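Local coordinates for capsid protein VP1 (Human polyomavirus 12, PDB 6Y5Z) that forms the pentameric building blocks of the viral outer shell, probably a T=7 icosahedral capsid, and serves in attachment to host cells, at the interface of chains A and B. Numbering follows the deposited sequence. Chains: chain A/B, Capsid protein VP1.

Contacts 1 and 2 lie side by side on the interface between two VP1 copies, with the centres of their C-alpha atoms about 7 Å apart. Both use the chain A segment made of the 3-10 helix 99-103 and the loop after it, and they share A:Asn104 and A:Asp107. Chain B contributes successive parts of one loop, 142-143 to contact 1 and 146 and 148 to contact 2, the latter joined by B:Met62 and the 3-10 helix 184-186. The shared stretch, joined in contact 1 by A:Met109, A:Val120 and A:Phe249, thus faces two neighbouring parts of chain B, and the pair recurs between subunits round the pentamer.

Contact 1: the interface of chains A and B. Residues chain A 101-102, 104, 107, 109, 120, 249; chain B 142-143.
A loop of chain B pushes one glutamine, B:Gln142, into a pocket of chain A built from the 3-10 helix 99-103, the loop that follows it, A:Val120 and A:Phe249. Chain A hides 118 Å² of the residue B:Gln142, out of 220 Å² summed over both sides of the patch. The side chain leaves the main chain with CG anti to the backbone N (chi1 -175°) and runs on extended, which carries the terminal amide deep among chain A atoms. There NE2 donates two hydrogen bonds. NE2 of B:Gln142 lies 3.1 Å from the carboxylate OD2 of A:Asp107. This bond is nearly straight, at 164°; the acceptor lies in the glutamine amide plane but is approached on its anti side, out of the carboxylate plane. NE2 of B:Gln142 also lies 3.1 Å from the backbone O of A:Asn104, in a clearly more bent bond. The backbone carbonyl of A:Asn104 can only accept, which supports placing the amide nitrogen at this end; OD2 of A:Asp107 agrees with that if the carboxylate is ionised.

The opposite end, OE1, is served by water. Water 3 lies 2.8 Å from OE1 of B:Gln142 and also meets the backbone O of A:Leu102 and N of A:Val120, while water 1 joins OE1 to the hydroxyl OG1 of A:Thr101. Water 2 bridges the backbone N of B:Gln142 and O of A:Thr101. Van der Waals contact adds to this: CE1 of A:Phe249 comes 3.9 Å from CD of B:Gln142, with ring and amide planes 66° apart, and CB of B:Ser143 touches the carboxylate of A:Asp107. In the fold, the pocket is assembled from loops beside the short helix, with A:Phe249 supplied by the end of strand 237-250.

Contact 2: the interface of chains A and B. Residues chain A 103-104, 106-107; chain B 62, 146, 148, 185.
Hydrogen bonding centres on A:His106 and B:Glu185. The imidazole NE2 of A:His106 donates to the carboxylate OE2 of B:Glu185 at 2.7 Å, almost straight (170° at the hydrogen). OE2 accepts through its syn lone pair, the side of the other carboxylate oxygen, and lies in the imidazole plane. NE2 of A:His106 is also 3.1 Å from OE1 of B:Glu185, a longer approach that would make the N-H shared, with OE2 the principal acceptor. Ring and carboxylate are nearly coplanar, 14° apart, so the histidine addresses the carboxylate edge-on. A:His106 has CG in the crowded position between backbone N and carbonyl carbon (chi1 65°), which turns its ring towards chain B.

Second-shell bonds fix both partners. The phenol OH of B:Tyr148 occupies the anti lone pair of the same OE2 of B:Glu185 at 2.6 Å, so this oxygen is gripped from two directions. On the other chain, the side-chain OD1 of A:Asn104 accepts from the backbone N of A:His106 at 3.2 Å and also lies over the centre of the imidazole face.

Stacking adds to this: the amide of A:Asn104 lies against the carboxylate of B:Glu185, their planes nearly parallel. Apolar contact is slight, with CG1 of B:Val146 3.8 Å from CE1 of A:His106.

Water 4 links the chains, 2.9 Å from the backbone O of A:Met103 and 2.7 Å from OE1 of B:Glu185.

Contact 1: the interface of chains A and B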
ATOM      1  N   THR A 101       5.396  10.349 -20.509  1.00 12.01           N
ATOM      2  CA  THR A 101       5.982   9.808 -21.770  1.00 12.09           C
ATOM      3  C   THR A 101       5.725   8.300 -21.850  1.00 11.86           C
ATOM      4  O   THR A 101       5.724   7.741 -22.973  1.00 12.09           O
ATOM      5  CB  THR A 101       7.476  10.103 -21.944  1.00 12.26           C
ATOM      6  OG1 THR A 101       8.229   9.392 -20.954  1.00 13.12           O
ATOM      7  CG2 THR A 101       7.777  11.582 -21.895  1.00 13.19           C
ATOM      8  N   LEU A 102       5.512   7.643 -20.720  1.00 11.75           N
ATOM      9  CA  LEU A 102       5.328   6.171 -20.674  0.50 12.09           C
ATOM     10  C   LEU A 102       3.904   5.822 -21.124  1.00 12.51           C
ATOM     11  O   LEU A 102       3.626   4.612 -21.299  1.00 13.62           O
ATOM     12  CB  LEU A 102       5.642   5.687 -19.255  0.50 11.96           C
ATOM     13  CG  LEU A 102       7.035   6.077 -18.750  0.50 11.70           C
ATOM     14  CD1 LEU A 102       7.167   5.835 -17.258  0.50 11.56           C
ATOM     15  CD2 LEU A 102       8.125   5.352 -19.537  0.50 11.51           C
ATOM     16  N   ASN A 104       2.891   6.592 -24.003  1.00 12.98           N
ATOM     17  CA  ASN A 104       3.077   6.356 -25.457  1.00 13.86           C
ATOM     18  C   ASN A 104       3.121   4.843 -25.694  1.00 13.58           C
ATOM     19  O   ASN A 104       4.104   4.211 -25.310  1.00 13.83           O
ATOM     20  CB  ASN A 104       4.336   7.056 -25.956  1.00 13.57           C
ATOM     21  CG  ASN A 104       4.677   6.810 -27.406  1.00 13.38           C
ATOM     22  OD1 ASN A 104       4.243   5.829 -28.011  1.00 13.73           O
ATOM     23  ND2 ASN A 104       5.514   7.676 -27.964  1.00 15.91           N
ATOM     24  N   ASP A 107       4.574   3.522 -30.115  1.00 15.71           N
ATOM     25  CA  ASP A 107       5.975   3.451 -30.605  0.50 15.76           C
ATOM     26  C   ASP A 107       6.234   2.020 -31.122  1.00 16.66           C
ATOM     27  O   ASP A 107       5.402   1.120 -30.871  1.00 16.91           O
ATOM     28  CB  ASP A 107       6.973   3.884 -29.514  0.50 16.23           C
ATOM     29  CG  ASP A 107       7.170   5.384 -29.266  0.50 15.37           C
ATOM     30  OD1 ASP A 107       6.890   6.237 -30.171  0.50 14.05           O
ATOM     31  OD2 ASP A 107       7.658   5.705 -28.167  0.50 14.89           O
ATOM     32  N   MET A 109       7.169  -1.144 -30.603  1.00 15.46           N
ATOM     33  CA  MET A 109       7.192  -1.871 -29.315  0.50 15.32           C
ATOM     34  C   MET A 109       6.642  -3.287 -29.522  1.00 15.90           C
ATOM     35  O   MET A 109       5.943  -3.489 -30.547  1.00 17.43           O
ATOM     36  CB  MET A 109       6.306  -1.106 -28.325  0.50 14.79           C
ATOM     37  CG  MET A 109       6.849   0.281 -28.051  0.50 13.71           C
ATOM     38  SD  MET A 109       5.674   1.482 -27.373  0.50 12.69           S
ATOM     39  CE  MET A 109       5.620   1.031 -25.643  0.50 12.50           C
ATOM     40  N   VAL A 120       7.008   0.469 -20.755  1.00 11.68           N
ATOM     41  CA  VAL A 120       8.173   0.253 -19.851  1.00 12.58           C
ATOM     42  C   VAL A 120       7.730  -0.377 -18.530  1.00 12.33           C
ATOM     43  O   VAL A 120       6.844   0.172 -17.866  1.00 12.97           O
ATOM     44  CB  VAL A 120       8.897   1.579 -19.600  1.00 13.16           C
ATOM     45  CG1 VAL A 120       9.919   1.474 -18.487  1.00 12.99           C
ATOM     46  CG2 VAL A 120       9.521   2.099 -20.891  1.00 13.27           C
ATOM     47  N   PHE A 249      12.499  -0.873 -21.400  1.00 12.44           N
ATOM     48  CA  PHE A 249      11.818  -0.674 -22.694  1.00 12.47           C
ATOM     49  C   PHE A 249      12.133  -1.872 -23.596  1.00 13.45           C
ATOM     50  O   PHE A 249      13.276  -2.314 -23.582  1.00 13.96           O
ATOM     51  CB  PHE A 249      12.319   0.621 -23.330  1.00 12.78           C
ATOM     52  CG  PHE A 249      11.703   0.965 -24.666  1.00 14.28           C
ATOM     53  CD1 PHE A 249      10.512   1.670 -24.741  1.00 16.11           C
ATOM     54  CD2 PHE A 249      12.329   0.611 -25.857  1.00 14.81           C
ATOM     55  CE1 PHE A 249       9.961   2.021 -25.969  1.00 17.52           C
ATOM     56  CE2 PHE A 249      11.765   0.948 -27.077  1.00 14.95           C
ATOM     57  CZ  PHE A 249      10.587   1.653 -27.139  1.00 16.31           C
TER
ATOM     58  N   GLN B 142       9.123   9.870 -25.411  1.00 12.56           N
ATOM     59  CA  GLN B 142       9.724   8.508 -25.342  1.00 13.74           C
ATOM     60  C   GLN B 142      10.638   8.310 -26.563  1.00 13.79           C
ATOM     61  O   GLN B 142      11.688   7.618 -26.443  1.00 13.67           O
ATOM     62  CB  GLN B 142       8.620   7.457 -25.246  1.00 14.67           C
ATOM     63  CG  GLN B 142       9.139   6.033 -25.056  1.00 15.57           C
ATOM     64  CD  GLN B 142       8.071   5.140 -24.469  1.00 15.79           C
ATOM     65  OE1 GLN B 142       7.991   4.977 -23.243  1.00 17.72           O
ATOM     66  NE2 GLN B 142       7.175   4.679 -25.335  1.00 16.89           N
ATOM     67  N   SER B 143      10.250   8.880 -27.703  1.00 13.51           N
ATOM     68  CA  SER B 143      11.009   8.759 -28.971  1.00 13.87           C
ATOM     69  C   SER B 143      11.069  10.117 -29.665  1.00 13.78           C
ATOM     70  O   SER B 143       9.998  10.697 -29.921  1.00 14.61           O
ATOM     71  CB  SER B 143      10.399   7.740 -29.869  1.00 14.79           C
ATOM     72  OG  SER B 143      11.078   7.812 -31.113  1.00 15.06           O
TER
HETATM   73  O   HOH W   1       9.680   7.179 -21.948  1.00 15.39           O
HETATM   74  O   HOH W   2       6.170   9.866 -25.313  1.00 15.55           O
HETATM   75  O   HOH W   3       6.291   3.090 -21.974  1.00 16.51           O

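Contact 2: the interface of chains A and B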
ATOM      1  N   MET A 103       3.057   6.828 -21.323  1.00 12.66           N
ATOM      2  CA  MET A 103       1.684   6.635 -21.862  1.00 13.64           C
ATOM      3  C   MET A 103       1.714   6.520 -23.393  1.00 14.03           C
ATOM      4  O   MET A 103       0.640   6.363 -24.000  1.00 15.31           O
ATOM      5  CB  MET A 103       0.750   7.758 -21.411  1.00 13.66           C
ATOM      6  CG  MET A 103       0.645   7.901 -19.892  1.00 13.55           C
ATOM      7  SD  MET A 103       0.017   6.440 -19.028  1.00 14.57           S
ATOM      8  CE  MET A 103      -1.673   6.490 -19.605  1.00 14.88           C
ATOM      9  N   ASN A 104       2.891   6.592 -24.003  1.00 12.98           N
ATOM     10  CA  ASN A 104       3.077   6.356 -25.457  1.00 13.86           C
ATOM     11  C   ASN A 104       3.121   4.843 -25.694  1.00 13.58           C
ATOM     12  O   ASN A 104       4.104   4.211 -25.310  1.00 13.83           O
ATOM     13  CB  ASN A 104       4.336   7.056 -25.956  1.00 13.57           C
ATOM     14  CG  ASN A 104       4.677   6.810 -27.406  1.00 13.38           C
ATOM     15  OD1 ASN A 104       4.243   5.829 -28.011  1.00 13.73           O
ATOM     16  ND2 ASN A 104       5.514   7.676 -27.964  1.00 15.91           N
ATOM     17  N   HIS A 106       2.133   3.600 -28.871  1.00 12.85           N
ATOM     18  CA  HIS A 106       2.100   3.478 -30.349  1.00 13.67           C
ATOM     19  C   HIS A 106       3.513   3.380 -30.913  1.00 14.45           C
ATOM     20  O   HIS A 106       3.615   3.205 -32.124  1.00 15.54           O
ATOM     21  CB  HIS A 106       1.339   4.654 -30.968  1.00 13.39           C
ATOM     22  CG  HIS A 106       2.027   5.951 -30.733  1.00 13.43           C
ATOM     23  ND1 HIS A 106       3.160   6.328 -31.444  1.00 13.59           N
ATOM     24  CD2 HIS A 106       1.804   6.938 -29.826  1.00 13.89           C
ATOM     25  CE1 HIS A 106       3.569   7.505 -30.999  1.00 14.56           C
ATOM     26  NE2 HIS A 106       2.758   7.903 -30.007  1.00 14.18           N
ATOM     27  N   ASP A 107       4.574   3.522 -30.115  1.00 15.71           N
ATOM     28  CA  ASP A 107       5.975   3.451 -30.605  0.50 15.76           C
ATOM     29  C   ASP A 107       6.234   2.020 -31.122  1.00 16.66           C
ATOM     30  O   ASP A 107       5.402   1.120 -30.871  1.00 16.91           O
ATOM     31  CB  ASP A 107       6.973   3.884 -29.514  0.50 16.23           C
ATOM     32  CG  ASP A 107       7.170   5.384 -29.266  0.50 15.37           C
ATOM     33  OD1 ASP A 107       6.890   6.237 -30.171  0.50 14.05           O
ATOM     34  OD2 ASP A 107       7.658   5.705 -28.167  0.50 14.89           O
TER
ATOM     35  N   MET B  62      -4.491   9.203 -29.375  1.00 13.79           N
ATOM     36  CA  MET B  62      -3.685   9.641 -28.208  1.00 14.52           C
ATOM     37  C   MET B  62      -4.534  10.469 -27.265  1.00 13.77           C
ATOM     38  O   MET B  62      -5.386  11.221 -27.721  1.00 14.27           O
ATOM     39  CB  MET B  62      -2.506  10.518 -28.614  1.00 16.20           C
ATOM     40  CG  MET B  62      -1.496   9.774 -29.460  1.00 17.76           C
ATOM     41  SD  MET B  62      -0.193  10.860 -30.076  1.00 18.49           S
ATOM     42  CE  MET B  62      -1.119  11.861 -31.238  1.00 19.80           C
ATOM     43  N   VAL B 146       9.104  10.333 -33.455  1.00 15.37           N
ATOM     44  CA  VAL B 146       7.637  10.317 -33.707  1.00 15.21           C
ATOM     45  C   VAL B 146       7.304  11.475 -34.651  1.00 15.28           C
ATOM     46  O   VAL B 146       7.821  12.591 -34.462  1.00 14.71           O
ATOM     47  CB  VAL B 146       6.799  10.405 -32.416  1.00 15.64           C
ATOM     48  CG1 VAL B 146       5.315  10.392 -32.721  1.00 16.38           C
ATOM     49  CG2 VAL B 146       7.138   9.295 -31.430  1.00 17.66           C
ATOM     50  N   TYR B 148       4.285  13.677 -35.387  1.00 15.63           N
ATOM     51  CA  TYR B 148       2.966  14.080 -34.846  1.00 16.58           C
ATOM     52  C   TYR B 148       2.149  14.701 -35.962  1.00 17.94           C
ATOM     53  O   TYR B 148       2.684  15.350 -36.860  1.00 19.29           O
ATOM     54  CB  TYR B 148       3.096  14.973 -33.608  1.00 16.16           C
ATOM     55  CG  TYR B 148       3.573  14.169 -32.428  1.00 15.40           C
ATOM     56  CD1 TYR B 148       2.728  13.279 -31.774  1.00 15.46           C
ATOM     57  CD2 TYR B 148       4.881  14.266 -31.986  1.00 16.21           C
ATOM     58  CE1 TYR B 148       3.190  12.501 -30.725  1.00 15.21           C
ATOM     59  CE2 TYR B 148       5.357  13.486 -30.942  1.00 15.61           C
ATOM     60  CZ  TYR B 148       4.499  12.621 -30.289  1.00 14.75           C
ATOM     61  OH  TYR B 148       4.980  11.828 -29.293  1.00 15.05           O
ATOM     62  N   GLU B 185       1.486  12.509 -23.898  1.00 11.68           N
ATOM     63  CA  GLU B 185       2.750  11.754 -24.092  1.00 12.36           C
ATOM     64  C   GLU B 185       3.924  12.663 -24.450  1.00 12.04           C
ATOM     65  O   GLU B 185       5.065  12.155 -24.444  1.00 12.58           O
ATOM     66  CB  GLU B 185       2.589  10.636 -25.124  1.00 11.28           C
ATOM     67  CG  GLU B 185       2.460  11.113 -26.556  1.00 12.04           C
ATOM     68  CD  GLU B 185       2.456   9.960 -27.535  1.00 12.61           C
ATOM     69  OE1 GLU B 185       1.786   8.946 -27.284  1.00 13.77           O
ATOM     70  OE2 GLU B 185       3.220  10.065 -28.519  1.00 13.85           O
TER
HETATM   71  O   HOH W   4      -0.323   8.435 -25.728  1.00 14.23           O